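Local coordinates for acyl-CoA dehydrogenase domain protein Tcur3481 (Thermomonospora curvata, PDB 6WY9), which binds FAD and probably acts as an acyl-CoA dehydrogenase, in an assembly of four chains, at residues 17-22 with 41-46; 55-60 with 110-115; 226-231 with 302-307. All coordinates share one frame; numbering follows the deposited sequence.

Overall arrangement
The three contacts follow one another along the chain, each closing before the next opens. Interactions 1 and 2 both belong to the helical N-terminal region: interaction 1 pairs helix 5-23 with helix 41-49, and interaction 2 sets the loop after helix 41-49 against helix 109-113. Their centres lie about 17 Å apart, and the two meet where Trp-44 packs on Gly-115. Interaction 3 joins the long helices 215-248 and 295-319 of the C-terminal region, about 23 Å from interaction 1 and about 25 Å from interaction 2 between centres. Helix 67-80 packs on residues of all three, tying the N-terminal helices to the C-terminal bundle. All three contacts lie away from the FAD-binding residues.

Interaction 1: 17-22 with 41-46; sequences RQIFTD and ETLWRE
With CG2 of Ile-19 anti to the backbone N and CG1 beside it (chi1 -68°), the short branch of the isoleucine faces Leu-43, whose own CG is anti to its backbone N (chi1 -180°) and carries both methyls across to helix 5-23. Ile-19 CG2 and Leu-43 CD1 come to 3.4 Å, tighter than usual for two methyl carbons. The longer branch of Ile-19 goes to the next turn of the partner helix, where its CD1 lies 4.1 Å from the backbone O of Glu-46. CG2 also lies 4.2 Å from Glu-46 CB, so the glutamate adds the aliphatic start of its side chain to the apolar seam; its carboxylate does not take part.

Phe-20 starts out away from the partner, yet its ring swings back. Leu-43 CD2 meets that ring at its edge, in its plane, 4.0 Å from Phe-20 CE1, and the two side chains cross at about a right angle. The fork of Leu-43 is thus divided, with CD1 turned chiefly to the isoleucine and CD2 to the phenylalanine. Leu-74 and Gln-78 of helix 67-80, together with Leu-87, pack on Phe-20 as well, placing its ring in the interior of the helical region.

The two helix segments run nearly antiparallel, at 162°, with their axes 10.6 Å apart at closest approach. This antiparallel pairing through aliphatic and aromatic side chains belongs to the all-helical N-terminal domain of the acyl-CoA dehydrogenase fold.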
# COMPACT_ATOMS: atom_id res chain seq x y z
N ARG B 17 -16.18 -19.21 23.27
CA ARG B 17 -15.55 -20.03 22.25
C ARG B 17 -16.23 -21.38 22.12
O ARG B 17 -16.45 -21.87 21.01
CB ARG B 17 -14.07 -20.21 22.58
CG ARG B 17 -13.33 -21.04 21.57
CD ARG B 17 -11.81 -20.78 21.69
NE ARG B 17 -11.41 -19.45 21.21
CZ ARG B 17 -10.28 -18.81 21.53
NH1 ARG B 17 -9.40 -19.34 22.36
NH2 ARG B 17 -10.04 -17.61 21.03
N GLN B 18 -16.57 -22.02 23.25
CA GLN B 18 -17.19 -23.33 23.19
C GLN B 18 -18.57 -23.24 22.57
O GLN B 18 -18.97 -24.09 21.76
CB GLN B 18 -17.29 -23.95 24.58
CG GLN B 18 -17.90 -25.35 24.55
CD GLN B 18 -16.99 -26.36 23.86
OE1 GLN B 18 -17.33 -26.93 22.81
NE2 GLN B 18 -15.82 -26.59 24.45
N ILE B 19 -19.34 -22.23 22.97
CA ILE B 19 -20.70 -22.11 22.46
C ILE B 19 -20.67 -21.81 20.96
O ILE B 19 -21.37 -22.46 20.16
CB ILE B 19 -21.46 -21.05 23.28
CG1 ILE B 19 -21.67 -21.58 24.71
CG2 ILE B 19 -22.80 -20.58 22.61
CD1 ILE B 19 -22.28 -20.53 25.59
N PHE B 20 -19.81 -20.88 20.55
CA PHE B 20 -19.72 -20.55 19.13
C PHE B 20 -19.21 -21.73 18.33
O PHE B 20 -19.67 -21.98 17.21
CB PHE B 20 -18.80 -19.33 18.92
CG PHE B 20 -19.41 -18.02 19.36
CD1 PHE B 20 -20.72 -17.69 19.02
CD2 PHE B 20 -18.66 -17.10 20.07
CE1 PHE B 20 -21.28 -16.47 19.40
CE2 PHE B 20 -19.22 -15.88 20.45
CZ PHE B 20 -20.52 -15.57 20.12
N THR B 21 -18.23 -22.47 18.87
CA THR B 21 -17.70 -23.64 18.20
C THR B 21 -18.76 -24.72 18.01
O THR B 21 -18.79 -25.38 16.97
CB THR B 21 -16.54 -24.18 19.01
OG1 THR B 21 -15.49 -23.21 19.03
CG2 THR B 21 -16.02 -25.50 18.38
N ASP B 22 -19.60 -24.93 19.03
CA ASP B 22 -20.67 -25.93 18.91
C ASP B 22 -21.74 -25.54 17.89
O ASP B 22 -22.44 -26.43 17.38
CB ASP B 22 -21.38 -26.14 20.26
CG ASP B 22 -20.50 -26.82 21.27
OD1 ASP B 22 -19.50 -27.44 20.88
OD2 ASP B 22 -20.84 -26.74 22.47
N GLU B 41 -31.51 -18.34 16.61
CA GLU B 41 -32.21 -18.14 17.87
C GLU B 41 -31.75 -19.14 18.92
O GLU B 41 -31.88 -18.88 20.13
CB GLU B 41 -33.71 -18.27 17.66
CG GLU B 41 -34.30 -17.27 16.71
CD GLU B 41 -34.29 -15.85 17.26
OE1 GLU B 41 -34.10 -15.66 18.48
OE2 GLU B 41 -34.46 -14.92 16.44
N THR B 42 -31.26 -20.30 18.47
CA THR B 42 -30.73 -21.28 19.41
C THR B 42 -29.45 -20.76 20.04
O THR B 42 -29.28 -20.80 21.26
CB THR B 42 -30.50 -22.61 18.68
OG1 THR B 42 -31.76 -23.03 18.12
CG2 THR B 42 -30.04 -23.68 19.71
N LEU B 43 -28.55 -20.26 19.20
CA LEU B 43 -27.33 -19.64 19.70
C LEU B 43 -27.63 -18.48 20.65
O LEU B 43 -26.97 -18.32 21.69
CB LEU B 43 -26.51 -19.15 18.52
CG LEU B 43 -25.18 -18.47 18.87
CD1 LEU B 43 -24.34 -19.39 19.79
CD2 LEU B 43 -24.39 -18.10 17.57
N TRP B 44 -28.63 -17.65 20.31
CA TRP B 44 -29.02 -16.55 21.18
C TRP B 44 -29.44 -17.06 22.55
O TRP B 44 -29.06 -16.50 23.59
CB TRP B 44 -30.16 -15.76 20.54
CG TRP B 44 -30.35 -14.46 21.24
CD1 TRP B 44 -31.30 -14.15 22.19
CD2 TRP B 44 -29.54 -13.30 21.09
NE1 TRP B 44 -31.13 -12.85 22.61
CE2 TRP B 44 -30.04 -12.31 21.96
CE3 TRP B 44 -28.42 -13.00 20.29
CZ2 TRP B 44 -29.47 -11.02 22.05
CZ3 TRP B 44 -27.85 -11.69 20.38
CH2 TRP B 44 -28.39 -10.73 21.26
N ARG B 45 -30.26 -18.10 22.58
CA ARG B 45 -30.74 -18.61 23.87
C ARG B 45 -29.61 -19.25 24.66
O ARG B 45 -29.56 -19.15 25.90
CB ARG B 45 -31.87 -19.61 23.65
CG ARG B 45 -33.22 -19.00 23.26
CD ARG B 45 -34.32 -20.10 23.23
NE ARG B 45 -33.98 -21.24 22.36
CZ ARG B 45 -33.51 -22.42 22.79
NH1 ARG B 45 -33.31 -22.63 24.09
NH2 ARG B 45 -33.23 -23.39 21.93
N GLU B 46 -28.70 -19.94 23.97
CA GLU B 46 -27.55 -20.54 24.64
C GLU B 46 -26.66 -19.46 25.27
O GLU B 46 -26.23 -19.58 26.42
CB GLU B 46 -26.75 -21.37 23.63
CG GLU B 46 -27.52 -22.54 22.98
CD GLU B 46 -27.48 -23.76 23.84
OE1 GLU B 46 -26.39 -23.97 24.41
OE2 GLU B 46 -28.51 -24.47 23.97

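Interaction 2: 55-60 with 110-115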
# COMPACT_ATOMS: atom_id res chain seq x y z
N VAL B 55 -23.05 -10.32 30.68
CA VAL B 55 -21.72 -10.11 31.25
C VAL B 55 -21.31 -8.65 31.17
O VAL B 55 -20.76 -8.10 32.13
CB VAL B 55 -20.69 -11.07 30.60
CG1 VAL B 55 -20.41 -10.68 29.17
CG2 VAL B 55 -19.42 -11.07 31.39
N ALA B 56 -21.63 -7.96 30.06
CA ALA B 56 -21.27 -6.54 29.90
C ALA B 56 -22.27 -5.56 30.53
O ALA B 56 -21.96 -4.35 30.58
CB ALA B 56 -21.13 -6.19 28.42
N LEU B 57 -23.42 -6.01 31.00
CA LEU B 57 -24.51 -5.14 31.45
C LEU B 57 -24.51 -4.99 32.96
O LEU B 57 -23.85 -5.75 33.68
CB LEU B 57 -25.86 -5.71 30.99
CG LEU B 57 -26.23 -5.29 29.56
CD1 LEU B 57 -25.03 -5.42 28.70
CD2 LEU B 57 -27.33 -6.16 29.01
N PRO B 58 -25.28 -4.03 33.50
CA PRO B 58 -25.17 -3.73 34.92
C PRO B 58 -25.73 -4.84 35.81
O PRO B 58 -26.61 -5.62 35.41
CB PRO B 58 -26.01 -2.44 35.08
CG PRO B 58 -26.27 -1.96 33.67
CD PRO B 58 -26.30 -3.19 32.85
N GLU B 59 -25.24 -4.87 37.04
CA GLU B 59 -25.72 -5.84 38.02
C GLU B 59 -27.19 -5.61 38.35
O GLU B 59 -27.96 -6.57 38.49
CB GLU B 59 -24.87 -5.78 39.29
CG GLU B 59 -23.44 -6.32 39.10
CD GLU B 59 -22.63 -6.27 40.38
OE1 GLU B 59 -23.02 -5.54 41.31
OE2 GLU B 59 -21.59 -6.96 40.46
N ALA B 60 -27.62 -4.34 38.48
CA ALA B 60 -29.02 -4.08 38.80
C ALA B 60 -29.98 -4.69 37.78
O ALA B 60 -31.15 -4.90 38.11
CB ALA B 60 -29.27 -2.58 38.94
N PRO B 110 -33.24 -6.07 31.97
CA PRO B 110 -33.43 -7.46 32.41
C PRO B 110 -33.85 -8.38 31.27
O PRO B 110 -33.33 -9.49 31.16
CB PRO B 110 -34.50 -7.32 33.49
CG PRO B 110 -34.14 -6.00 34.11
CD PRO B 110 -33.87 -5.13 32.92
N GLY B 111 -34.77 -7.94 30.39
CA GLY B 111 -35.17 -8.78 29.28
C GLY B 111 -34.04 -9.02 28.28
O GLY B 111 -34.02 -10.04 27.59
N VAL B 112 -33.09 -8.08 28.18
CA VAL B 112 -31.93 -8.33 27.33
C VAL B 112 -31.01 -9.37 27.97
O VAL B 112 -30.50 -10.27 27.30
CB VAL B 112 -31.16 -7.03 27.05
CG1 VAL B 112 -29.85 -7.34 26.28
CG2 VAL B 112 -32.03 -6.01 26.29
N VAL B 113 -30.78 -9.25 29.28
CA VAL B 113 -29.91 -10.19 29.98
C VAL B 113 -30.42 -11.62 29.82
O VAL B 113 -29.64 -12.54 29.54
CB VAL B 113 -29.79 -9.78 31.46
CG1 VAL B 113 -29.22 -10.91 32.32
CG2 VAL B 113 -28.96 -8.48 31.58
N ASP B 114 -31.73 -11.82 29.99
CA ASP B 114 -32.25 -13.18 29.99
C ASP B 114 -32.59 -13.71 28.60
O ASP B 114 -33.03 -14.86 28.48
CB ASP B 114 -33.46 -13.31 30.97
CG ASP B 114 -34.76 -12.65 30.45
OD1 ASP B 114 -34.81 -12.19 29.31
OD2 ASP B 114 -35.77 -12.62 31.22
N GLY B 115 -32.39 -12.92 27.54
CA GLY B 115 -32.53 -13.35 26.16
C GLY B 115 -33.88 -13.13 25.50
O GLY B 115 -34.01 -13.39 24.30
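Leu-57, Val-113 and Val-112 make this contact, a small apolar cluster in the helical N-terminal domain of the acyl-CoA dehydrogenase fold, where the loop between helices 41-49 and 67-80 lies against the end of helix 109-113. Leu-57 loses the most surface. Its side chain sets out toward the helix, and its CG stands anti to the carbonyl carbon (chi1 -85°), beside the backbone N; from there the CD2 methyl reaches the two valines.

Val-113 contributes the next largest share. Its CG2 branch, the one anti to the carbonyl carbon, sits 3.8 Å from Leu-57 CD2 and 4.2 Å from Leu-57 CB, touching the leucine near both its root and one of its ends. These two side chains run past one another in opposed senses, the valine methyl lying against CB and CD2 of the leucine. Val-112 comes at the same leucine differently: it stands roughly perpendicular to it, with contact through the CG1 branch of the valine.

Neighbouring helix 87-100 completes the surroundings. Ala-94 packs on Leu-57, while Thr-90 and Leu-91 pack on Val-112, so both sides of the contact rest on that one helix. The loop is further held by backbone hydrogen bonding between Leu-57 and Gly-65.

Just past the valines the helix finishes. Asp-114 N still bonds to Pro-110 O at 3.1 Å, after which Gly-115 departs from helical angles with a positive phi of 93°. Within the cluster itself, CD2 of Leu-57 is the atom shared by both valines, and Val-112 CG1 lies 3.9 Å from it.

Interaction 3: 226-231 with 302-307; sequences ALAAVQ and WWADEG
Gln-231 leans across to Ala-304 from CB to NE2, beginning at CB, which lies 3.8 Å from the methyl of Ala-304. Because CG is anti to the backbone N (chi1 -170°), the chain heads for the partner helix: CG packs over the same methyl and comes 3.4 Å from Ala-304 O. A bend at chi2 then turns the amide so that its NE2 end faces that oxygen, with CD 3.7 Å from it. At the tip, NE2 donates a hydrogen bond to Ala-304 O, 3.0 Å long and nearly straight, with an N-H...O angle of 165°. The oxygen lies in the plane of the amide, but the donor stands above the carbonyl plane, 42° out of it.

One turn back on helix 215-248, Ala-228 adds a smaller share of the contact. The Ala-304 methyl lies 3.9 Å from Ala-228 CA and 4.0 Å from its CB. Small residues let the backbones close in here, the two alanine CA atoms being 5.2 Å apart.

Gln-231 NE2 has a second acceptor, Gly-337 O of helix 330-340, so the amide joins three helices of the C-terminal bundle. A leucine here has no amide, and would probably leave the carbonyls of Ala-304 and Gly-337 without this donor in a buried place. The chemistry of the contact implies a division of labour: alanine methyls and the glutamine's aliphatic part allow close helix packing, while one amide nitrogen serves two backbone oxygens in the interior.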
# COMPACT_ATOMS: atom_id res chain seq x y z
N ALA B 226 -16.93 -1.54 19.26
CA ALA B 226 -17.51 -2.87 19.16
C ALA B 226 -17.31 -3.48 17.77
O ALA B 226 -17.00 -4.67 17.63
CB ALA B 226 -19.00 -2.79 19.54
N LEU B 227 -17.53 -2.68 16.72
CA LEU B 227 -17.32 -3.20 15.38
C LEU B 227 -15.86 -3.59 15.20
O LEU B 227 -15.56 -4.59 14.55
CB LEU B 227 -17.72 -2.15 14.31
CG LEU B 227 -19.24 -1.97 14.14
CD1 LEU B 227 -19.57 -0.53 13.50
CD2 LEU B 227 -19.81 -3.13 13.30
N ALA B 228 -14.94 -2.79 15.74
CA ALA B 228 -13.54 -3.17 15.65
C ALA B 228 -13.28 -4.47 16.40
O ALA B 228 -12.45 -5.28 15.95
CB ALA B 228 -12.65 -2.05 16.17
N ALA B 229 -13.99 -4.74 17.50
CA ALA B 229 -13.79 -6.02 18.18
C ALA B 229 -14.20 -7.20 17.29
O ALA B 229 -13.48 -8.21 17.21
CB ALA B 229 -14.55 -6.06 19.52
N VAL B 230 -15.35 -7.09 16.61
CA VAL B 230 -15.79 -8.17 15.73
C VAL B 230 -14.77 -8.35 14.61
O VAL B 230 -14.40 -9.48 14.24
CB VAL B 230 -17.19 -7.86 15.15
CG1 VAL B 230 -17.65 -8.99 14.20
CG2 VAL B 230 -18.21 -7.58 16.28
N GLN B 231 -14.31 -7.24 14.04
CA GLN B 231 -13.39 -7.31 12.93
C GLN B 231 -12.10 -7.98 13.36
O GLN B 231 -11.48 -8.73 12.59
CB GLN B 231 -13.09 -5.91 12.38
CG GLN B 231 -12.31 -5.92 11.04
CD GLN B 231 -13.22 -6.21 9.87
OE1 GLN B 231 -14.07 -7.10 9.94
NE2 GLN B 231 -13.06 -5.44 8.77
N TRP B 302 -10.45 2.68 12.23
CA TRP B 302 -9.70 2.74 10.97
C TRP B 302 -8.87 1.48 10.77
O TRP B 302 -8.81 0.93 9.66
CB TRP B 302 -8.79 3.99 10.92
CG TRP B 302 -7.93 3.97 9.66
CD1 TRP B 302 -8.32 4.37 8.42
CD2 TRP B 302 -6.59 3.48 9.53
NE1 TRP B 302 -7.30 4.20 7.51
CE2 TRP B 302 -6.21 3.67 8.17
CE3 TRP B 302 -5.64 2.94 10.43
CZ2 TRP B 302 -4.95 3.33 7.68
CZ3 TRP B 302 -4.37 2.58 9.93
CH2 TRP B 302 -4.05 2.76 8.55
N TRP B 303 -8.19 1.01 11.83
CA TRP B 303 -7.44 -0.26 11.72
C TRP B 303 -8.36 -1.40 11.30
O TRP B 303 -7.99 -2.22 10.45
CB TRP B 303 -6.75 -0.58 13.05
CG TRP B 303 -5.38 0.00 13.08
CD1 TRP B 303 -4.96 1.11 13.79
CD2 TRP B 303 -4.27 -0.41 12.29
NE1 TRP B 303 -3.65 1.38 13.51
CE2 TRP B 303 -3.19 0.46 12.59
CE3 TRP B 303 -4.07 -1.45 11.36
CZ2 TRP B 303 -1.93 0.33 12.00
CZ3 TRP B 303 -2.81 -1.61 10.78
CH2 TRP B 303 -1.74 -0.72 11.10
N ALA B 304 -9.58 -1.46 11.88
CA ALA B 304 -10.58 -2.44 11.46
C ALA B 304 -10.91 -2.28 9.99
O ALA B 304 -11.01 -3.28 9.25
CB ALA B 304 -11.87 -2.27 12.29
N ASP B 305 -11.14 -1.03 9.56
CA ASP B 305 -11.62 -0.76 8.21
C ASP B 305 -10.54 -1.05 7.18
O ASP B 305 -10.84 -1.45 6.05
CB ASP B 305 -12.02 0.71 8.04
CG ASP B 305 -13.17 1.10 8.94
OD1 ASP B 305 -13.90 0.21 9.37
OD2 ASP B 305 -13.32 2.32 9.14
N GLU B 306 -9.28 -0.77 7.51
CA GLU B 306 -8.22 -0.87 6.52
C GLU B 306 -7.41 -2.15 6.72
O GLU B 306 -7.28 -2.95 5.80
CB GLU B 306 -7.30 0.38 6.60
CG GLU B 306 -6.12 0.40 5.62
CD GLU B 306 -6.55 0.71 4.19
OE1 GLU B 306 -7.59 1.39 3.99
OE2 GLU B 306 -5.85 0.26 3.27
N GLY B 307 -6.87 -2.34 7.91
CA GLY B 307 -6.18 -3.59 8.20
C GLY B 307 -7.09 -4.81 8.10
O GLY B 307 -6.74 -5.81 7.47